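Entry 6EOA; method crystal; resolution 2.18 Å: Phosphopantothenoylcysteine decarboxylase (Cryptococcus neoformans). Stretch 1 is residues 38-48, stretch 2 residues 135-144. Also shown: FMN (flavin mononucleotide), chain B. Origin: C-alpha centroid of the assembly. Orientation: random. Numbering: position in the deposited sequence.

Stretch 1 (38-48) VLITSGSVASI
Stretch 2 135-144: VIAPCSADLL

Two strands that run side by side often end in loops, and contacts beyond the ladder can keep those loops together; P138, S42 and I40 show how this can be done. The strand at 38-41 runs parallel to the strand through V135 and I136, with L39 bridged to V135 (CA-CA 4.9 Å) and I40 to I136 (CA-CA 4.6 Å). Phi and psi lie near -100° and 120° along 38-40. V135 N donates to V38 O at 2.9 Å, I40 N to V135 O at 2.7 Å, and A137 N to I40 O at 2.9 Å, so I40 uses both its amide and its carbonyl.

Side chains alternate across the sheet. L39 (chi1 t, chi2 p) and V135 (t) occupy one face, where L39 CD1 lies 4.4 Å from V135 CB; L39 CD1 also lies 4.1 Å from A137 CB. I40 and I136, both m then t, occupy the other; I40 CB sits 4.3 Å from I136 CG1, and I40 CG2 reaches L143 CD2 at the same distance. Branched aliphatic residues suit these buried, extended positions.

P138 has the largest area covered by the opposite stretch. The chain turns a corner at A137 and P138, with a cis peptide between them, and P138 (phi/psi -87°/160°, C-gamma endo) directs its CB toward stretch 1. Its compact ring packs against small residues: P138 CG lies 3.6 Å from S44 CB, P138 CB 3.7 Å from A46 CB, and P138 CD 3.3 Å from S47 OG.

S42, second in covered area, takes over where the ladder ends. With phi/psi -121°/-178° and chi1 p (63°), its hydroxyl donates to P138 O at an OG-O distance of 2.5 Å and accepts from S140 N, 2.8 Å from S42 OG. A weak bond from S42 N to P138 O, 3.2 Å, reinforces the link. A short side chain ending in a hydroxyl can thus serve two backbone groups, while S42 CB packs 3.6 Å from L143 CD2. The loop beyond is braced from within: S47 OG donates to S42 O at 2.6 Å, and S44 OG (chi1 t) accepts from A46 N at 3.1 Å.

The flavin bridges both loops. G43 N and S140 OG donate to FMN O2P at 2.7 and 2.6 Å; a CB on G43 would clash with FMN O2'. S140 (chi1 p) also caps the helix that begins at A141, its OG accepting from L143 N at 3.2 Å.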

# COMPACT_ATOMS: atom_id res chain seq x y z
N VAL A 38 9.70 11.64 19.07
CA VAL A 38 8.75 11.70 17.98
C VAL A 38 7.62 10.71 18.24
O VAL A 38 7.85 9.51 18.39
CB VAL A 38 9.41 11.39 16.62
CG1 VAL A 38 8.34 11.12 15.56
CG2 VAL A 38 10.31 12.53 16.19
N LEU A 39 6.40 11.22 18.33
CA LEU A 39 5.24 10.36 18.50
C LEU A 39 4.58 10.07 17.16
O LEU A 39 4.16 10.99 16.46
CB LEU A 39 4.23 11.00 19.46
CG LEU A 39 2.89 10.26 19.61
CD1 LEU A 39 3.06 8.95 20.38
CD2 LEU A 39 1.85 11.15 20.27
N ILE A 40 4.52 8.80 16.78
CA ILE A 40 3.80 8.40 15.58
C ILE A 40 2.44 7.85 15.97
O ILE A 40 2.34 6.90 16.74
CB ILE A 40 4.56 7.35 14.75
CG1 ILE A 40 5.92 7.89 14.31
CG2 ILE A 40 3.76 6.97 13.51
CD1 ILE A 40 6.73 6.90 13.48
N THR A 41 1.38 8.48 15.45
CA THR A 41 0.02 8.03 15.71
C THR A 41 -0.57 7.46 14.43
O THR A 41 -0.43 8.04 13.36
CB THR A 41 -0.87 9.18 16.23
OG1 THR A 41 -1.14 10.11 15.17
CG2 THR A 41 -0.19 9.91 17.37
N SER A 42 -1.22 6.30 14.55
CA SER A 42 -1.80 5.64 13.38
C SER A 42 -3.30 5.46 13.54
O SER A 42 -3.89 5.89 14.53
CB SER A 42 -1.12 4.29 13.13
OG SER A 42 -1.33 3.40 14.22
N GLY A 43 -3.92 4.82 12.55
CA GLY A 43 -5.37 4.75 12.47
C GLY A 43 -6.07 3.78 13.41
O GLY A 43 -6.87 2.95 12.98
N SER A 44 -5.76 3.88 14.70
CA SER A 44 -6.48 3.14 15.72
C SER A 44 -7.34 4.09 16.54
O SER A 44 -7.05 5.29 16.60
CB SER A 44 -5.50 2.37 16.62
OG SER A 44 -6.12 2.02 17.84
N VAL A 45 -8.38 3.57 17.18
CA VAL A 45 -9.25 4.41 18.00
C VAL A 45 -8.48 5.01 19.17
O VAL A 45 -8.84 6.06 19.70
CB VAL A 45 -10.47 3.63 18.54
CG1 VAL A 45 -11.34 3.14 17.39
CG2 VAL A 45 -10.03 2.47 19.41
N ALA A 46 -7.38 4.35 19.54
CA ALA A 46 -6.56 4.80 20.65
C ALA A 46 -5.85 6.12 20.34
O ALA A 46 -5.28 6.75 21.23
CB ALA A 46 -5.55 3.72 21.03
N SER A 47 -5.92 6.56 19.08
CA SER A 47 -5.36 7.85 18.68
C SER A 47 -6.07 9.01 19.39
O SER A 47 -5.56 10.13 19.42
CB SER A 47 -5.46 8.04 17.17
OG SER A 47 -4.33 7.50 16.51
N ILE A 48 -7.25 8.74 19.94
CA ILE A 48 -7.98 9.73 20.73
C ILE A 48 -7.16 10.17 21.95
O ILE A 48 -7.27 11.30 22.41
CB ILE A 48 -9.35 9.17 21.17
CG1 ILE A 48 -10.26 8.98 19.96
CG2 ILE A 48 -10.04 10.10 22.17
CD1 ILE A 48 -11.69 8.65 20.31
N VAL A 135 8.19 6.75 19.23
CA VAL A 135 7.12 5.99 19.86
C VAL A 135 5.91 5.89 18.94
O VAL A 135 5.33 6.90 18.55
CB VAL A 135 6.70 6.61 21.21
CG1 VAL A 135 5.70 5.71 21.93
CG2 VAL A 135 7.92 6.86 22.09
N ILE A 136 5.54 4.66 18.59
CA ILE A 136 4.36 4.43 17.76
C ILE A 136 3.17 4.08 18.65
O ILE A 136 3.02 2.93 19.07
CB ILE A 136 4.60 3.32 16.74
CG1 ILE A 136 5.95 3.51 16.05
CG2 ILE A 136 3.48 3.30 15.72
CD1 ILE A 136 6.31 2.39 15.11
N ALA A 137 2.34 5.07 18.93
CA ALA A 137 1.22 4.89 19.85
C ALA A 137 0.02 5.74 19.41
O ALA A 137 0.04 6.96 19.56
CB ALA A 137 1.64 5.26 21.26
N PRO A 138 -1.02 5.08 18.89
CA PRO A 138 -1.12 3.63 18.73
C PRO A 138 -0.50 3.13 17.43
O PRO A 138 -0.33 3.90 16.49
CB PRO A 138 -2.62 3.39 18.73
CG PRO A 138 -3.16 4.62 18.07
CD PRO A 138 -2.26 5.76 18.47
N CYS A 139 -0.17 1.85 17.38
CA CYS A 139 0.23 1.21 16.14
C CYS A 139 -0.88 0.29 15.65
O CYS A 139 -1.18 -0.72 16.29
CB CYS A 139 1.53 0.42 16.31
SG CYS A 139 2.12 -0.35 14.78
N SER A 140 -1.49 0.64 14.53
CA SER A 140 -2.55 -0.19 13.96
C SER A 140 -1.96 -1.47 13.39
O SER A 140 -0.75 -1.62 13.29
CB SER A 140 -3.30 0.58 12.88
OG SER A 140 -2.44 0.92 11.81
N ALA A 141 -2.84 -2.41 13.02
CA ALA A 141 -2.40 -3.63 12.36
C ALA A 141 -1.80 -3.32 11.00
O ALA A 141 -0.83 -3.94 10.58
CB ALA A 141 -3.57 -4.60 12.21
N ASP A 142 -2.38 -2.33 10.31
CA ASP A 142 -1.90 -1.92 9.00
C ASP A 142 -0.48 -1.37 9.07
O ASP A 142 0.38 -1.75 8.28
CB ASP A 142 -2.83 -0.86 8.39
CG ASP A 142 -2.49 -0.53 6.94
OD1 ASP A 142 -2.40 -1.47 6.11
OD2 ASP A 142 -2.29 0.66 6.63
N LEU A 143 -0.24 -0.48 10.02
CA LEU A 143 1.07 0.13 10.15
C LEU A 143 2.10 -0.92 10.55
O LEU A 143 3.23 -0.92 10.05
CB LEU A 143 1.05 1.28 11.16
CG LEU A 143 2.39 1.98 11.40
CD1 LEU A 143 2.99 2.47 10.09
CD2 LEU A 143 2.20 3.14 12.37
N LEU A 144 1.69 -1.84 11.43
CA LEU A 144 2.54 -2.95 11.83
C LEU A 144 2.92 -3.80 10.62
O LEU A 144 4.08 -4.16 10.44
CB LEU A 144 1.83 -3.81 12.88
CG LEU A 144 2.56 -5.11 13.23
CD1 LEU A 144 3.94 -4.82 13.82
CD2 LEU A 144 1.74 -5.96 14.20
N1 FMN B . -7.24 -0.62 12.99
C2 FMN B . -6.50 -1.06 14.07
O2 FMN B . -5.49 -1.74 13.87
N3 FMN B . -6.88 -0.74 15.36
C4 FMN B . -8.02 0.02 15.58
O4 FMN B . -8.35 0.30 16.73
C4A FMN B . -8.77 0.47 14.50
N5 FMN B . -9.91 1.23 14.70
C5A FMN B . -10.64 1.68 13.62
C6 FMN B . -11.78 2.45 13.82
C7 FMN B . -12.53 2.90 12.74
C7M FMN B . -13.76 3.73 12.96
C8 FMN B . -12.13 2.58 11.44
C8M FMN B . -12.92 3.05 10.26
C9 FMN B . -10.99 1.80 11.24
C9A FMN B . -10.25 1.35 12.33
N10 FMN B . -9.11 0.59 12.12
C10 FMN B . -8.37 0.14 13.20
C1' FMN B . -8.68 0.24 10.73
C2' FMN B . -7.62 1.22 10.25
O2' FMN B . -7.98 2.55 10.56
C3' FMN B . -7.41 1.08 8.75
O3' FMN B . -6.82 -0.18 8.51
C4' FMN B . -6.51 2.19 8.22
O4' FMN B . -6.56 2.24 6.81
C5' FMN B . -5.08 1.97 8.68
O5' FMN B . -4.31 3.11 8.40
P FMN B . -2.92 3.37 9.18
O1P FMN B . -1.87 2.43 8.63
O2P FMN B . -3.07 3.13 10.67
O3P FMN B . -2.51 4.80 8.95